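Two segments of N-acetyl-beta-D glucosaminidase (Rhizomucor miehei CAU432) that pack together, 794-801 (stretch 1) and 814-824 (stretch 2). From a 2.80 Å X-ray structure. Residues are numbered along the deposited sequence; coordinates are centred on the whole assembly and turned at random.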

# COMPACT_ATOMS: atom_id res chain seq x y z
N SER A 794 -38.48 -23.06 -10.21
CA SER A 794 -37.40 -23.04 -11.18
C SER A 794 -36.18 -23.81 -10.70
O SER A 794 -35.94 -23.93 -9.50
CB SER A 794 -37.00 -21.59 -11.45
OG SER A 794 -36.61 -20.95 -10.25
N GLY A 795 -35.41 -24.31 -11.66
CA GLY A 795 -34.19 -25.06 -11.37
C GLY A 795 -33.37 -25.25 -12.63
O GLY A 795 -33.58 -24.54 -13.61
N GLY A 796 -32.45 -26.20 -12.61
CA GLY A 796 -31.62 -26.46 -13.78
C GLY A 796 -30.56 -27.51 -13.52
O GLY A 796 -30.57 -28.18 -12.49
N MET A 797 -29.63 -27.64 -14.46
CA MET A 797 -28.55 -28.62 -14.35
C MET A 797 -27.26 -28.07 -14.93
O MET A 797 -27.26 -27.05 -15.62
CB MET A 797 -28.94 -29.92 -15.05
CG MET A 797 -28.95 -29.83 -16.57
SD MET A 797 -29.70 -31.28 -17.34
CE MET A 797 -31.42 -30.94 -17.01
N ALA A 798 -26.16 -28.77 -14.67
CA ALA A 798 -24.83 -28.34 -15.11
C ALA A 798 -23.81 -29.48 -15.02
O ALA A 798 -24.12 -30.56 -14.51
CB ALA A 798 -24.36 -27.15 -14.29
N CYS A 799 -22.61 -29.23 -15.52
CA CYS A 799 -21.52 -30.20 -15.48
C CYS A 799 -21.99 -31.62 -15.79
O CYS A 799 -21.70 -32.57 -15.07
CB CYS A 799 -20.80 -30.10 -14.13
SG CYS A 799 -20.28 -28.41 -13.75
N VAL A 800 -22.72 -31.72 -16.90
CA VAL A 800 -23.19 -32.98 -17.45
C VAL A 800 -22.04 -33.64 -18.18
O VAL A 800 -21.36 -33.00 -18.99
CB VAL A 800 -24.32 -32.75 -18.47
CG1 VAL A 800 -24.73 -34.05 -19.13
CG2 VAL A 800 -25.52 -32.07 -17.81
N GLY A 801 -21.82 -34.92 -17.91
CA GLY A 801 -20.71 -35.65 -18.51
C GLY A 801 -20.81 -37.15 -18.35
O GLY A 801 -21.20 -37.65 -17.29
N GLY A 814 -30.00 -39.74 -21.43
CA GLY A 814 -30.73 -40.38 -20.35
C GLY A 814 -30.65 -39.60 -19.05
O GLY A 814 -31.68 -39.21 -18.49
N ILE A 815 -29.43 -39.38 -18.58
CA ILE A 815 -29.21 -38.67 -17.32
C ILE A 815 -29.76 -37.25 -17.34
O ILE A 815 -30.23 -36.75 -16.32
CB ILE A 815 -27.72 -38.66 -16.92
CG1 ILE A 815 -27.56 -38.25 -15.46
CG2 ILE A 815 -26.91 -37.75 -17.83
CD1 ILE A 815 -26.17 -38.47 -14.92
N VAL A 816 -29.71 -36.59 -18.50
CA VAL A 816 -30.32 -35.27 -18.63
C VAL A 816 -31.84 -35.40 -18.55
O VAL A 816 -32.49 -34.61 -17.88
CB VAL A 816 -29.90 -34.57 -19.95
CG1 VAL A 816 -30.79 -33.38 -20.26
CG2 VAL A 816 -28.45 -34.11 -19.85
N ALA A 817 -32.39 -36.39 -19.23
CA ALA A 817 -33.84 -36.61 -19.23
C ALA A 817 -34.32 -36.94 -17.82
O ALA A 817 -35.38 -36.50 -17.39
CB ALA A 817 -34.22 -37.72 -20.21
N HIS A 818 -33.51 -37.71 -17.11
CA HIS A 818 -33.78 -38.02 -15.72
C HIS A 818 -33.74 -36.76 -14.87
O HIS A 818 -34.62 -36.54 -14.03
CB HIS A 818 -32.77 -39.03 -15.19
CG HIS A 818 -33.16 -39.63 -13.88
ND1 HIS A 818 -32.58 -39.27 -12.69
CD2 HIS A 818 -34.09 -40.57 -13.58
CE1 HIS A 818 -33.13 -39.96 -11.70
NE2 HIS A 818 -34.05 -40.76 -12.22
N ALA A 819 -32.73 -35.92 -15.09
CA ALA A 819 -32.62 -34.63 -14.41
C ALA A 819 -33.87 -33.77 -14.60
O ALA A 819 -34.32 -33.10 -13.67
CB ALA A 819 -31.39 -33.88 -14.88
N ASN A 820 -34.43 -33.80 -15.81
CA ASN A 820 -35.70 -33.11 -16.06
C ASN A 820 -36.85 -33.69 -15.24
O ASN A 820 -37.69 -32.93 -14.74
CB ASN A 820 -36.04 -33.13 -17.56
CG ASN A 820 -35.38 -32.01 -18.33
OD1 ASN A 820 -34.42 -31.40 -17.87
ND2 ASN A 820 -35.90 -31.72 -19.51
N TRP A 821 -36.89 -35.01 -15.13
CA TRP A 821 -37.93 -35.70 -14.35
C TRP A 821 -37.84 -35.26 -12.89
O TRP A 821 -38.84 -34.81 -12.31
CB TRP A 821 -37.78 -37.22 -14.46
CG TRP A 821 -38.75 -38.02 -13.62
CD1 TRP A 821 -38.44 -38.89 -12.61
CD2 TRP A 821 -40.18 -38.01 -13.72
NE1 TRP A 821 -39.59 -39.43 -12.08
CE2 TRP A 821 -40.67 -38.91 -12.74
CE3 TRP A 821 -41.10 -37.34 -14.54
CZ2 TRP A 821 -42.04 -39.15 -12.56
CZ3 TRP A 821 -42.47 -37.58 -14.36
CH2 TRP A 821 -42.92 -38.48 -13.38
N LEU A 822 -36.65 -35.39 -12.32
CA LEU A 822 -36.36 -34.96 -10.95
C LEU A 822 -36.74 -33.51 -10.69
O LEU A 822 -37.26 -33.18 -9.63
CB LEU A 822 -34.88 -35.13 -10.64
CG LEU A 822 -34.36 -36.56 -10.48
CD1 LEU A 822 -32.87 -36.53 -10.17
CD2 LEU A 822 -35.12 -37.28 -9.38
N LEU A 823 -36.46 -32.63 -11.64
CA LEU A 823 -36.85 -31.23 -11.51
C LEU A 823 -38.37 -31.11 -11.53
O LEU A 823 -38.94 -30.39 -10.70
CB LEU A 823 -36.22 -30.37 -12.61
CG LEU A 823 -34.70 -30.19 -12.49
CD1 LEU A 823 -34.11 -29.77 -13.83
CD2 LEU A 823 -34.34 -29.21 -11.39
N LYS A 824 -39.03 -31.81 -12.45
CA LYS A 824 -40.50 -31.82 -12.50
C LYS A 824 -41.09 -32.32 -11.17
O LYS A 824 -42.08 -31.76 -10.69
CB LYS A 824 -41.03 -32.68 -13.66

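Strand 794-801 packs nearly antiparallel to helix 814-824, with 158° between their N-to-C directions and axes that approach to 9.0 Å. No hydrogen bond crosses the contact; the helix spends its backbone polar groups on its own i to i+4 ladder, and the packing between the two elements is essentially apolar.

Ser 794 begins the strand with its CA-to-CB bond directed away from the helix, and it makes no contact. Gly 795 then brings the backbones close, its CA lying 6.7 Å from the CA of Leu 823. The absence of a side chain matters here: a CB on Gly 795 would point toward the helix and stand 2.9 Å from Leu 823 CD2, a clash. As it is, Leu 823 lies against bare backbone, its CD2 4.2 Å from Gly 795 CA and 3.8 Å from Gly 796 N.

Met 797 is the centre of the contact and has the largest covered area of any residue in it. Its long, flexible side chain, with chi1 p, chi2 t and chi3 p, runs over the helix surface. Met 797 SD lies 3.8 Å from Val 816 CG1, while Met 797 CE reaches 3.6 Å from Ala 819 CB and 4.3 Å from Leu 823 CD1. The small methyl of Ala 819 suits a position where the helix faces this bulky partner. Met 797 CE also lies 3.2 Å from Asn 820 OD1, an oxygen already hydrogen-bonded elsewhere in the structure.

Ala 798 and Cys 799 do not touch the helix. Val 800 points back toward it, and its CG1 packs 3.8 Å from Val 816 CG2 and, more loosely, 4.5 Å from Ile 815 CG2. These branched aliphatic side chains offer compact methyl surfaces that need no polar partner.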